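Local coordinates for protein flavohemoglobin (Malassezia yamatoensis, PDB 6O0A) that probably detoxifies nitric oxide, as flavohemoglobins do, passing electrons from a nicotinamide cofactor through its bound FAD to the heme of a globin domain, at residues M61-A66 against Q220-T225; A107-Q112 against Y207-A212; I169-F174 against L258-N263. One frame throughout, in Å; residues are numbered along the deposited sequence.

Contact 1: M61-A66 against Q220-T225; sequences MFSRSA and QPRQFT. With FAD (flavin-adenine dinucleotide), chain B.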
loop_
_atom_site.group_PDB
_atom_site.type_symbol
_atom_site.label_atom_id
_atom_site.label_comp_id
_atom_site.label_asym_id
_atom_site.label_seq_id
_atom_site.Cartn_x
_atom_site.Cartn_y
_atom_site.Cartn_z
ATOM N N MET A 61 9.392 -6.923 -11.344
ATOM C CA MET A 61 8.050 -6.342 -11.309
ATOM C C MET A 61 7.132 -7.160 -10.407
ATOM O O MET A 61 6.822 -6.714 -9.299
ATOM C CB MET A 61 7.510 -6.210 -12.735
ATOM C CG MET A 61 6.063 -5.753 -12.845
ATOM S SD MET A 61 5.878 -3.991 -12.555
ATOM C CE MET A 61 6.517 -3.340 -14.100
ATOM N N PHE A 62 6.709 -8.350 -10.820
ATOM C CA PHE A 62 5.773 -9.141 -10.022
ATOM C C PHE A 62 6.458 -9.900 -8.891
ATOM O O PHE A 62 7.572 -10.414 -9.037
ATOM C CB PHE A 62 5.027 -10.142 -10.912
ATOM C CG PHE A 62 4.014 -9.507 -11.800
ATOM C CD1 PHE A 62 2.772 -9.137 -11.303
ATOM C CD2 PHE A 62 4.307 -9.252 -13.142
ATOM C CE1 PHE A 62 1.831 -8.525 -12.134
ATOM C CE2 PHE A 62 3.376 -8.647 -13.970
ATOM C CZ PHE A 62 2.138 -8.284 -13.468
ATOM N N SER A 63 5.761 -10.006 -7.770
ATOM C CA SER A 63 6.273 -10.719 -6.615
ATOM C C SER A 63 6.020 -12.208 -6.766
ATOM O O SER A 63 4.877 -12.636 -6.956
ATOM C CB SER A 63 5.610 -10.224 -5.334
ATOM O OG SER A 63 5.896 -11.132 -4.279
ATOM N N ARG A 64 7.087 -12.997 -6.647
ATOM C CA ARG A 64 6.917 -14.445 -6.689
ATOM C C ARG A 64 6.068 -14.925 -5.519
ATOM O O ARG A 64 5.221 -15.810 -5.678
ATOM C CB ARG A 64 8.283 -15.128 -6.688
ATOM C CG ARG A 64 8.204 -16.634 -6.510
ATOM C CD ARG A 64 9.494 -17.309 -6.945
ATOM N NE ARG A 64 10.633 -17.007 -6.081
ATOM C CZ ARG A 64 11.871 -17.440 -6.315
ATOM N NH1 ARG A 64 12.862 -17.146 -5.488
ATOM N NH2 ARG A 64 12.106 -18.196 -7.392
ATOM N N SER A 65 6.263 -14.338 -4.330
ATOM C CA SER A 65 5.466 -14.774 -3.192
ATOM C C SER A 65 3.985 -14.531 -3.435
ATOM O O SER A 65 3.143 -15.344 -3.029
ATOM C CB SER A 65 5.926 -14.059 -1.913
ATOM O OG SER A 65 7.195 -14.531 -1.491
ATOM N N ALA A 66 3.639 -13.414 -4.085
ATOM C CA ALA A 66 2.230 -13.146 -4.354
ATOM C C ALA A 66 1.659 -14.151 -5.343
ATOM O O ALA A 66 0.462 -14.461 -5.288
ATOM C CB ALA A 66 2.036 -11.714 -4.865
ATOM N N GLN A 220 13.421 -8.535 -6.858
ATOM C CA GLN A 220 12.084 -8.474 -6.270
ATOM C C GLN A 220 11.916 -7.187 -5.480
ATOM O O GLN A 220 12.798 -6.840 -4.685
ATOM C CB GLN A 220 11.825 -9.669 -5.356
ATOM C CG GLN A 220 11.741 -10.986 -6.083
ATOM C CD GLN A 220 10.382 -11.178 -6.698
ATOM O OE1 GLN A 220 9.433 -11.542 -6.008
ATOM N NE2 GLN A 220 10.271 -10.922 -7.991
ATOM N N PRO A 221 10.805 -6.482 -5.675
ATOM C CA PRO A 221 10.520 -5.283 -4.876
ATOM C C PRO A 221 9.625 -5.551 -3.672
ATOM O O PRO A 221 8.779 -6.450 -3.724
ATOM C CB PRO A 221 9.795 -4.381 -5.884
ATOM C CG PRO A 221 8.984 -5.371 -6.677
ATOM C CD PRO A 221 9.879 -6.619 -6.813
ATOM N N ARG A 222 9.810 -4.787 -2.592
ATOM C CA ARG A 222 8.831 -4.683 -1.511
ATOM C C ARG A 222 8.713 -3.211 -1.136
ATOM O O ARG A 222 9.664 -2.446 -1.307
ATOM C CB ARG A 222 9.243 -5.496 -0.277
ATOM C CG ARG A 222 9.458 -7.005 -0.513
ATOM C CD ARG A 222 8.154 -7.690 -0.901
ATOM N NE ARG A 222 8.245 -9.159 -0.892
ATOM C CZ ARG A 222 8.356 -9.929 -1.972
ATOM N NH1 ARG A 222 8.409 -9.395 -3.190
ATOM N NH2 ARG A 222 8.403 -11.247 -1.837
ATOM N N GLN A 223 7.552 -2.826 -0.599
ATOM C CA GLN A 223 7.297 -1.442 -0.195
ATOM C C GLN A 223 7.536 -1.234 1.294
ATOM O O GLN A 223 7.181 -2.087 2.115
ATOM C CB GLN A 223 5.866 -1.017 -0.530
ATOM C CG GLN A 223 5.580 -0.980 -2.032
ATOM C CD GLN A 223 5.370 -2.362 -2.614
ATOM O OE1 GLN A 223 4.582 -3.149 -2.090
ATOM N NE2 GLN A 223 6.057 -2.657 -3.729
ATOM N N PHE A 224 8.129 -0.088 1.634
ATOM C CA PHE A 224 8.282 0.309 3.034
ATOM C C PHE A 224 8.021 1.798 3.188
ATOM O O PHE A 224 8.414 2.603 2.346
ATOM C CB PHE A 224 9.669 -0.057 3.573
ATOM C CG PHE A 224 9.955 -1.526 3.489
ATOM C CD1 PHE A 224 9.435 -2.404 4.421
ATOM C CD2 PHE A 224 10.704 -2.035 2.438
ATOM C CE1 PHE A 224 9.671 -3.766 4.323
ATOM C CE2 PHE A 224 10.947 -3.390 2.332
ATOM C CZ PHE A 224 10.432 -4.260 3.278
ATOM N N THR A 225 7.357 2.154 4.282
ATOM C CA THR A 225 7.030 3.541 4.580
ATOM C C THR A 225 8.279 4.349 4.926
ATOM O O THR A 225 9.127 3.914 5.712
ATOM C CB THR A 225 6.046 3.567 5.752
ATOM O OG1 THR A 225 4.883 2.813 5.392
ATOM C CG2 THR A 225 5.635 5.010 6.081
HETATM P PA FAD B . 6.542 -12.057 1.272
HETATM O O1A FAD B . 7.538 -12.899 0.566
HETATM O O2A FAD B . 5.908 -10.972 0.446
HETATM O O5B FAD B . 5.395 -12.981 1.888
HETATM C C5B FAD B . 4.210 -12.382 2.444
HETATM C C4B FAD B . 3.323 -13.528 2.863
HETATM O O4B FAD B . 3.036 -14.346 1.705
HETATM C C3B FAD B . 3.942 -14.489 3.862
HETATM O O3B FAD B . 3.789 -14.042 5.207
HETATM C C2B FAD B . 3.138 -15.768 3.612
HETATM O O2B FAD B . 1.895 -15.755 4.306
HETATM C C1B FAD B . 2.886 -15.700 2.099
HETATM N N9A FAD B . 3.807 -16.518 1.314
HETATM C C8A FAD B . 5.133 -16.266 1.089
HETATM N N7A FAD B . 5.745 -17.203 0.405
HETATM C C5A FAD B . 4.751 -18.139 0.169
HETATM C C6A FAD B . 4.770 -19.403 -0.446
HETATM N N6A FAD B . 5.868 -19.949 -0.984
HETATM N N1A FAD B . 3.616 -20.108 -0.473
HETATM C C2A FAD B . 2.520 -19.569 0.072
HETATM N N3A FAD B . 2.383 -18.389 0.688
HETATM C C4A FAD B . 3.543 -17.724 0.711
HETATM N N1 FAD B . 6.685 -3.653 6.169
HETATM C C2 FAD B . 7.519 -3.236 7.169
HETATM O O2 FAD B . 8.156 -4.039 7.865
HETATM N N3 FAD B . 7.659 -1.872 7.415
HETATM C C4 FAD B . 7.028 -0.856 6.723
HETATM O O4 FAD B . 7.242 0.324 7.005
HETATM C C4X FAD B . 6.152 -1.308 5.668
HETATM N N5 FAD B . 5.515 -0.409 4.965
HETATM C C5X FAD B . 4.673 -0.850 3.949
HETATM C C6 FAD B . 3.973 0.095 3.197
HETATM C C7 FAD B . 3.128 -0.293 2.161
HETATM C C7M FAD B . 2.355 0.751 1.394
HETATM C C8 FAD B . 2.993 -1.658 1.854
HETATM C C8M FAD B . 2.118 -2.116 0.717
HETATM C C9 FAD B . 3.680 -2.602 2.609
HETATM C C9A FAD B . 4.506 -2.214 3.659
HETATM N N10 FAD B . 5.209 -3.154 4.446
HETATM C C10 FAD B . 6.040 -2.731 5.462
HETATM C "C1'" FAD B . 5.142 -4.592 4.139
HETATM C "C2'" FAD B . 6.217 -5.026 3.148
HETATM O "O2'" FAD B . 6.008 -4.368 1.899
HETATM C "C3'" FAD B . 6.236 -6.543 2.940
HETATM O "O3'" FAD B . 4.926 -6.984 2.585
HETATM C "C4'" FAD B . 6.701 -7.320 4.170
HETATM O "O4'" FAD B . 7.943 -6.770 4.616
HETATM C "C5'" FAD B . 6.837 -8.807 3.908
HETATM O "O5'" FAD B . 7.805 -9.004 2.852
HETATM P P FAD B . 8.442 -10.459 2.695
HETATM O O1P FAD B . 9.286 -10.901 3.839
HETATM O O2P FAD B . 9.200 -10.452 1.397
HETATM O O3P FAD B . 7.193 -11.442 2.585
HETATM O O HOH W 1 8.992 -13.103 -3.864
#

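Contact 2: A107-Q112 against Y207-A212; sequences ASLGLQ and YISIYA. With HEM (protoporphyrin IX containing Fe), chain C.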
loop_
_atom_site.group_PDB
_atom_site.type_symbol
_atom_site.label_atom_id
_atom_site.label_comp_id
_atom_site.label_asym_id
_atom_site.label_seq_id
_atom_site.Cartn_x
_atom_site.Cartn_y
_atom_site.Cartn_z
ATOM N N ALA A 107 3.149 3.114 -10.085
ATOM C CA ALA A 107 4.220 4.084 -10.287
ATOM C C ALA A 107 5.452 3.710 -9.474
ATOM O O ALA A 107 6.579 3.782 -9.976
ATOM C CB ALA A 107 3.731 5.490 -9.928
ATOM N N SER A 108 5.250 3.284 -8.223
ATOM C CA SER A 108 6.348 2.784 -7.406
ATOM C C SER A 108 7.127 1.699 -8.128
ATOM O O SER A 108 8.364 1.668 -8.085
ATOM C CB SER A 108 5.793 2.231 -6.090
ATOM O OG SER A 108 6.828 1.843 -5.221
ATOM N N LEU A 109 6.414 0.794 -8.799
ATOM C CA LEU A 109 7.003 -0.318 -9.541
ATOM C C LEU A 109 7.437 0.071 -10.953
ATOM O O LEU A 109 8.005 -0.764 -11.677
ATOM C CB LEU A 109 5.993 -1.476 -9.573
ATOM C CG LEU A 109 5.648 -2.008 -8.177
ATOM C CD1 LEU A 109 4.361 -2.834 -8.176
ATOM C CD2 LEU A 109 6.810 -2.783 -7.603
ATOM N N GLY A 110 7.197 1.315 -11.359
ATOM C CA GLY A 110 7.681 1.790 -12.644
ATOM C C GLY A 110 6.890 1.298 -13.833
ATOM O O GLY A 110 7.422 1.254 -14.946
ATOM N N LEU A 111 5.624 0.941 -13.629
ATOM C CA LEU A 111 4.820 0.359 -14.699
ATOM C C LEU A 111 4.657 1.318 -15.871
ATOM O O LEU A 111 4.258 2.474 -15.702
ATOM C CB LEU A 111 3.447 -0.034 -14.158
ATOM C CG LEU A 111 2.495 -0.622 -15.198
ATOM C CD1 LEU A 111 3.106 -1.877 -15.815
ATOM C CD2 LEU A 111 1.126 -0.918 -14.589
ATOM N N GLN A 112 4.935 0.816 -17.084
ATOM C CA GLN A 112 4.826 1.644 -18.269
ATOM C C GLN A 112 3.576 1.294 -19.074
ATOM O O GLN A 112 3.123 0.140 -19.070
ATOM C CB GLN A 112 6.081 1.484 -19.133
ATOM C CG GLN A 112 7.358 1.873 -18.382
ATOM C CD GLN A 112 7.357 3.346 -17.980
ATOM O OE1 GLN A 112 7.129 4.222 -18.814
ATOM N NE2 GLN A 112 7.599 3.621 -16.701
ATOM N N TYR A 207 5.650 5.799 0.693
ATOM C CA TYR A 207 6.504 4.629 0.743
ATOM C C TYR A 207 7.400 4.607 -0.484
ATOM O O TYR A 207 7.173 5.330 -1.457
ATOM C CB TYR A 207 5.674 3.343 0.800
ATOM C CG TYR A 207 4.724 3.175 -0.378
ATOM C CD1 TYR A 207 5.155 2.612 -1.576
ATOM C CD2 TYR A 207 3.396 3.568 -0.289
ATOM C CE1 TYR A 207 4.275 2.445 -2.638
ATOM C CE2 TYR A 207 2.529 3.405 -1.340
ATOM C CZ TYR A 207 2.976 2.846 -2.514
ATOM O OH TYR A 207 2.088 2.689 -3.554
ATOM N N ILE A 208 8.420 3.754 -0.429
ATOM C CA ILE A 208 9.243 3.456 -1.591
ATOM C C ILE A 208 9.191 1.952 -1.808
ATOM O O ILE A 208 8.888 1.178 -0.900
ATOM C CB ILE A 208 10.709 3.945 -1.436
ATOM C CG1 ILE A 208 11.308 3.590 -0.065
ATOM C CG2 ILE A 208 10.798 5.478 -1.602
ATOM C CD1 ILE A 208 11.679 2.135 0.154
ATOM N N SER A 209 9.494 1.541 -3.027
ATOM C CA SER A 209 9.808 0.149 -3.311
ATOM C C SER A 209 11.325 -0.002 -3.332
ATOM O O SER A 209 12.017 0.768 -4.010
ATOM C CB SER A 209 9.216 -0.307 -4.653
ATOM O OG SER A 209 7.798 -0.398 -4.618
ATOM N N ILE A 210 11.833 -0.956 -2.561
ATOM C CA ILE A 210 13.251 -1.282 -2.538
ATOM C C ILE A 210 13.421 -2.670 -3.148
ATOM O O ILE A 210 12.561 -3.549 -2.977
ATOM C CB ILE A 210 13.829 -1.197 -1.108
ATOM C CG1 ILE A 210 15.346 -1.387 -1.141
ATOM C CG2 ILE A 210 13.159 -2.192 -0.178
ATOM C CD1 ILE A 210 16.037 -0.861 0.088
ATOM N N TYR A 211 14.532 -2.851 -3.870
ATOM C CA TYR A 211 14.773 -4.015 -4.716
ATOM C C TYR A 211 16.004 -4.771 -4.242
ATOM O O TYR A 211 17.054 -4.167 -4.007
ATOM C CB TYR A 211 14.974 -3.586 -6.180
ATOM C CG TYR A 211 13.739 -3.001 -6.820
ATOM C CD1 TYR A 211 13.267 -1.737 -6.453
ATOM C CD2 TYR A 211 13.035 -3.712 -7.778
ATOM C CE1 TYR A 211 12.122 -1.205 -7.033
ATOM C CE2 TYR A 211 11.902 -3.184 -8.376
ATOM C CZ TYR A 211 11.447 -1.927 -7.990
ATOM O OH TYR A 211 10.309 -1.411 -8.569
ATOM N N ALA A 212 15.884 -6.092 -4.146
ATOM C CA ALA A 212 17.056 -6.944 -3.973
ATOM C C ALA A 212 16.789 -8.271 -4.668
ATOM O O ALA A 212 15.655 -8.586 -5.038
ATOM C CB ALA A 212 17.390 -7.157 -2.496
HETATM C CHA HEM C . -0.735 -4.610 -8.144
HETATM C CHB HEM C . -4.823 -3.855 -10.696
HETATM C CHC HEM C . -2.230 -3.718 -14.795
HETATM C CHD HEM C . 1.705 -5.119 -12.328
HETATM C C1A HEM C . -2.061 -4.394 -8.475
HETATM C C2A HEM C . -3.170 -4.318 -7.549
HETATM C C3A HEM C . -4.291 -4.105 -8.250
HETATM C C4A HEM C . -3.941 -4.058 -9.655
HETATM C CMA HEM C . -5.721 -3.956 -7.692
HETATM C CAA HEM C . -3.052 -4.430 -6.014
HETATM C CBA HEM C . -2.812 -3.002 -5.529
HETATM C CGA HEM C . -2.594 -2.996 -4.036
HETATM O O1A HEM C . -1.751 -3.787 -3.545
HETATM O O2A HEM C . -3.259 -2.197 -3.334
HETATM C C1B HEM C . -4.484 -3.742 -12.030
HETATM C C2B HEM C . -5.400 -3.492 -13.127
HETATM C C3B HEM C . -4.684 -3.470 -14.269
HETATM C C4B HEM C . -3.292 -3.683 -13.919
HETATM C CMB HEM C . -6.920 -3.324 -12.933
HETATM C CAB HEM C . -5.162 -3.232 -15.723
HETATM C CBB HEM C . -6.352 -2.710 -16.063
HETATM C C1C HEM C . -0.951 -4.125 -14.479
HETATM C C2C HEM C . 0.112 -4.339 -15.428
HETATM C C3C HEM C . 1.212 -4.726 -14.755
HETATM C C4C HEM C . 0.857 -4.780 -13.354
HETATM C CMC HEM C . -0.061 -4.105 -16.946
HETATM C CAC HEM C . 2.620 -5.119 -15.277
HETATM C CBC HEM C . 2.818 -5.645 -16.501
HETATM C C1D HEM C . 1.372 -5.091 -10.990
HETATM C C2D HEM C . 2.282 -5.435 -9.912
HETATM C C3D HEM C . 1.623 -5.311 -8.762
HETATM C C4D HEM C . 0.268 -4.872 -9.055
HETATM C CMD HEM C . 3.748 -5.883 -10.114
HETATM C CAD HEM C . 2.209 -5.584 -7.360
HETATM C CBD HEM C . 1.582 -6.872 -6.833
HETATM C CGD HEM C . 2.250 -8.096 -7.418
HETATM O O1D HEM C . 3.509 -8.175 -7.409
HETATM O O2D HEM C . 1.517 -9.015 -7.878
HETATM N NA HEM C . -2.571 -4.231 -9.754
HETATM N NB HEM C . -3.214 -3.854 -12.549
HETATM N NC HEM C . -0.466 -4.395 -13.213
HETATM N ND HEM C . 0.158 -4.741 -10.433
HETATM FE FE HEM C . -1.481 -4.033 -11.466
HETATM O O HOH W 2 7.062 4.198 -4.122
HETATM O O HOH W 3 10.777 0.942 -9.935
HETATM O O HOH W 4 9.234 -2.904 -10.405
#

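Contact 3: I169-F174 against L258-N263; sequences IVRAKF and LLDISN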
loop_
_atom_site.group_PDB
_atom_site.type_symbol
_atom_site.label_atom_id
_atom_site.label_comp_id
_atom_site.label_asym_id
_atom_site.label_seq_id
_atom_site.Cartn_x
_atom_site.Cartn_y
_atom_site.Cartn_z
ATOM N N ILE A 169 13.713 8.378 -14.057
ATOM C CA ILE A 169 13.934 6.948 -13.909
ATOM C C ILE A 169 12.801 6.373 -13.068
ATOM O O ILE A 169 11.958 7.105 -12.555
ATOM C CB ILE A 169 15.322 6.626 -13.315
ATOM C CG1 ILE A 169 15.633 7.443 -12.057
ATOM C CG2 ILE A 169 16.391 6.916 -14.381
ATOM C CD1 ILE A 169 14.894 7.032 -10.770
ATOM N N VAL A 170 12.774 5.044 -12.943
ATOM C CA VAL A 170 11.819 4.405 -12.043
ATOM C C VAL A 170 12.474 3.858 -10.783
ATOM O O VAL A 170 11.768 3.652 -9.785
ATOM C CB VAL A 170 10.988 3.308 -12.742
ATOM C CG1 VAL A 170 10.108 3.938 -13.833
ATOM C CG2 VAL A 170 11.867 2.225 -13.318
ATOM N N ARG A 171 13.783 3.617 -10.791
ATOM C CA ARG A 171 14.511 3.301 -9.571
ATOM C C ARG A 171 15.972 3.677 -9.773
ATOM O O ARG A 171 16.461 3.766 -10.907
ATOM C CB ARG A 171 14.363 1.825 -9.184
ATOM C CG ARG A 171 14.656 0.840 -10.298
ATOM C CD ARG A 171 14.283 -0.559 -9.832
ATOM N NE ARG A 171 14.470 -1.577 -10.856
ATOM C CZ ARG A 171 13.503 -1.998 -11.668
ATOM N NH1 ARG A 171 13.755 -2.939 -12.563
ATOM N NH2 ARG A 171 12.286 -1.478 -11.582
ATOM N N ALA A 172 16.656 3.921 -8.654
ATOM C CA ALA A 172 18.034 4.395 -8.686
ATOM C C ALA A 172 18.819 3.719 -7.572
ATOM O O ALA A 172 18.249 3.225 -6.600
ATOM C CB ALA A 172 18.115 5.924 -8.550
ATOM N N LYS A 173 20.146 3.720 -7.713
ATOM C CA LYS A 173 21.001 2.976 -6.793
ATOM C C LYS A 173 21.221 3.755 -5.502
ATOM O O LYS A 173 21.526 4.953 -5.539
ATOM C CB LYS A 173 22.347 2.671 -7.454
ATOM C CG LYS A 173 23.080 1.482 -6.848
ATOM C CD LYS A 173 22.360 0.163 -7.120
ATOM C CE LYS A 173 22.647 -0.372 -8.513
ATOM N NZ LYS A 173 22.059 -1.730 -8.704
ATOM N N PHE A 174 21.057 3.073 -4.368
ATOM C CA PHE A 174 21.314 3.634 -3.050
ATOM C C PHE A 174 22.294 2.754 -2.289
ATOM O O PHE A 174 22.380 1.544 -2.523
ATOM C CB PHE A 174 20.017 3.777 -2.227
ATOM C CG PHE A 174 19.210 4.996 -2.579
ATOM C CD1 PHE A 174 18.543 5.076 -3.794
ATOM C CD2 PHE A 174 19.118 6.063 -1.696
ATOM C CE1 PHE A 174 17.800 6.202 -4.132
ATOM C CE2 PHE A 174 18.375 7.202 -2.024
ATOM C CZ PHE A 174 17.709 7.264 -3.246
ATOM N N LEU A 258 24.657 -2.032 -1.930
ATOM C CA LEU A 258 23.962 -1.229 -2.925
ATOM C C LEU A 258 22.651 -1.913 -3.287
ATOM O O LEU A 258 22.647 -3.091 -3.668
ATOM C CB LEU A 258 24.831 -1.058 -4.177
ATOM C CG LEU A 258 26.191 -0.406 -3.955
ATOM C CD1 LEU A 258 26.982 -0.398 -5.251
ATOM C CD2 LEU A 258 25.999 1.000 -3.424
ATOM N N LEU A 259 21.547 -1.177 -3.181
ATOM C CA LEU A 259 20.224 -1.646 -3.573
ATOM C C LEU A 259 19.538 -0.545 -4.366
ATOM O O LEU A 259 19.815 0.641 -4.166
ATOM C CB LEU A 259 19.343 -2.017 -2.349
ATOM C CG LEU A 259 19.808 -3.176 -1.458
ATOM C CD1 LEU A 259 18.777 -3.474 -0.390
ATOM C CD2 LEU A 259 20.053 -4.409 -2.309
ATOM N N ASP A 260 18.627 -0.931 -5.251
ATOM C CA ASP A 260 17.847 0.050 -5.999
ATOM C C ASP A 260 16.607 0.451 -5.202
ATOM O O ASP A 260 15.969 -0.389 -4.556
ATOM C CB ASP A 260 17.437 -0.513 -7.370
ATOM C CG ASP A 260 18.549 -0.390 -8.423
ATOM O OD1 ASP A 260 19.400 0.519 -8.323
ATOM O OD2 ASP A 260 18.559 -1.185 -9.376
ATOM N N ILE A 261 16.266 1.743 -5.247
ATOM C CA ILE A 261 15.082 2.266 -4.563
ATOM C C ILE A 261 14.265 3.080 -5.555
ATOM O O ILE A 261 14.816 3.884 -6.320
ATOM C CB ILE A 261 15.444 3.132 -3.342
ATOM C CG1 ILE A 261 16.321 2.329 -2.376
ATOM C CG2 ILE A 261 14.157 3.618 -2.643
ATOM C CD1 ILE A 261 16.590 3.006 -1.023
ATOM N N SER A 262 12.947 2.881 -5.530
ATOM C CA SER A 262 12.048 3.584 -6.432
ATOM C C SER A 262 11.876 5.038 -5.996
ATOM O O SER A 262 12.389 5.485 -4.964
ATOM C CB SER A 262 10.682 2.906 -6.460
ATOM O OG SER A 262 9.965 3.201 -5.254
ATOM N N ASN A 263 11.110 5.768 -6.792
ATOM C CA ASN A 263 10.638 7.071 -6.387
ATOM C C ASN A 263 9.527 6.907 -5.352
ATOM O O ASN A 263 8.905 5.847 -5.260
ATOM C CB ASN A 263 10.173 7.839 -7.621
ATOM C CG ASN A 263 11.347 8.274 -8.493
ATOM O OD1 ASN A 263 12.454 8.502 -7.983
ATOM N ND2 ASN A 263 11.119 8.390 -9.795
HETATM O O HOH W 5 9.275 4.726 -9.400
HETATM O O HOH W 6 22.917 -3.548 -6.625
#

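Contact 1: M61-A66 against Q220-T225
Gln220 reaches across to the loop ahead of helix 64-69 and grips two backbone groups with one amide. Its NE2 donates to Phe62 O at 2.9 Å. Its OE1 accepts from Arg64 N at 2.8 Å, in a nearly straight bond (164° at the hydrogen). The chain is bent at chi2 (-81°), which folds the amide over onto the loop, and the two bonds fix its rotation. Water 1 also donates to OE1 and accepts from Ser65 N and Arg222 NH2. Ser63 is the N-cap residue: its OG accepts from Ala66 N at 3.2 Å, and its backbone N donates to a heme propionate.

Arg222 to Thr225 match the Arg-x-Tyr/Phe-Ser/Thr signature of the ferredoxin reductase superfamily, on strand 219-225 of the flavin-binding barrel. Arg222 NE donates to FAD O2P at 2.8 Å, and Arg222 NH2 donates to FAD O1A at 3.0 Å. Ser65 OG donates to the same O1A at 2.6 Å, which ties the globin helix start to the diphosphate. The dipole of that helix end probably adds to the positive field there. Arg222 NH1 turns back to Pro221 O, which holds the guanidinium steady. At the flavin, Thr225 N donates to FAD N5 at 3.2 Å.

The other side is looser. Met61 O only touches Pro221 CG, at 3.7 Å, and the Met61 side chain starts away from the strand. Arg64 is partly exposed; its chain bends at chi3, and NH1 forms salt bridges with Glu245 and Asp216.

Contact 2: A107-Q112 against Y207-A212
Ser209 OG donates to Ser108 OG over a short 2.5 Å and joins two domains. Ser108 is in the last turn of helix 96-108, probably globin helix F by its place beside the heme. Ser209 is on strand 207-213 of the antiparallel flavin-binding barrel. With chi1 at -175° the Ser108 hydroxyl swings away from the backbone N and meets the strand. There it also meets the edge of the Tyr207 ring, 3.7 Å from CE1. Beside this pair, Leu109 CD2 packs 3.9 Å from the Tyr211 OH.

Three waters form the next layer. Ser108 OG donates to water 2 at 2.6 Å, and that water donates to Tyr207 O. Tyr211 OH donates to water 3 at 2.8 Å, which donates in turn to Ser108 O. Water 4 lies at the ring edge in its plane and donates to both Tyr211 OH and Leu109 O. The tyrosine hydroxyl thus reaches the helix end mainly through water.

Further out, Gln223 NE2 is hydrogen-bonded to Ser209 OG and positions it. Ser262 OG holds Ser209 N. On the globin side the helix closes in a Schellman motif with Gly110 at positive phi, and the chain turns back to the heme. Leu109 CD1 lies 3.6 Å from HEM CAD at a propionate, and Leu111 CD1 lies 3.3 Å from HEM CAC at a vinyl group.

Contact 3: I169-F174 against L258-N263
Phe174 N donates to Leu259 O at 2.7 Å, the shortest hydrogen bond between the two segments. It belongs to an antiparallel pairing of strands 171-181 and 258-262, neighbours in the six-stranded barrel of the flavin-binding domain. Leu259 N returns a bond to Phe174 O. One pair further along, Ala172 and Ile261 bond the same way, with Ile261 N to Ala172 O at 2.8 Å. Between these hydrogen-bonded pairs lies the non-hydrogen-bonded pair Lys173 and Asp260. There Asp260 CA leans on Ala172 O in a CA-H...O contact.

The face bearing Phe174 and Ile261 is apolar and buried. Ile261 CD1 sits over the Phe174 ring, 4.1 Å from its centroid and 29° off the normal, a CH-pi contact. The two side chains cross at about a right angle. Phe191 of strand 186-193 packs against both, and Ile208 and Ile210 lie against Ile261.

The face bearing Lys173 and Asp260 is polar and partly exposed. Lys173 is bent at chi2 (68°) and again at chi3, which curls its chain back toward the carboxylate, which it passes obliquely. CD of Lys173 comes within 3.2 Å of Asp260 OD1, and NZ of Lys173 makes a long salt bridge to the same OD1 at 3.5 Å. Lys173 NZ also donates to water 6, which donates to Leu258 O.

Toward Asn263, the Ser262 side chain, which also has Ser209 as a partner, turns to its own segment. Its OG donates to Asn263 O at 2.9 Å.

Overall arrangement
From the N terminus the chain first passes through 61-66 and then 107-112, both holding residues of the heme pocket. It next enters the flavin-binding barrel at 169-174. The later segments come in the order 207-212, 220-225, 258-263. Contact 1 closes the outer loop, from 61-66 to 220-225, and contact 2 is nested inside it. Contact 3 opens within both loops and closes after them, so it crosses each. Contacts 1 and 2 tie globin to barrel on adjacent strands. Contact 3 is internal to the barrel, and its strand 258-262 flanks 207-213 on the side away from 219-225. Contacts 1 and 3 do not touch.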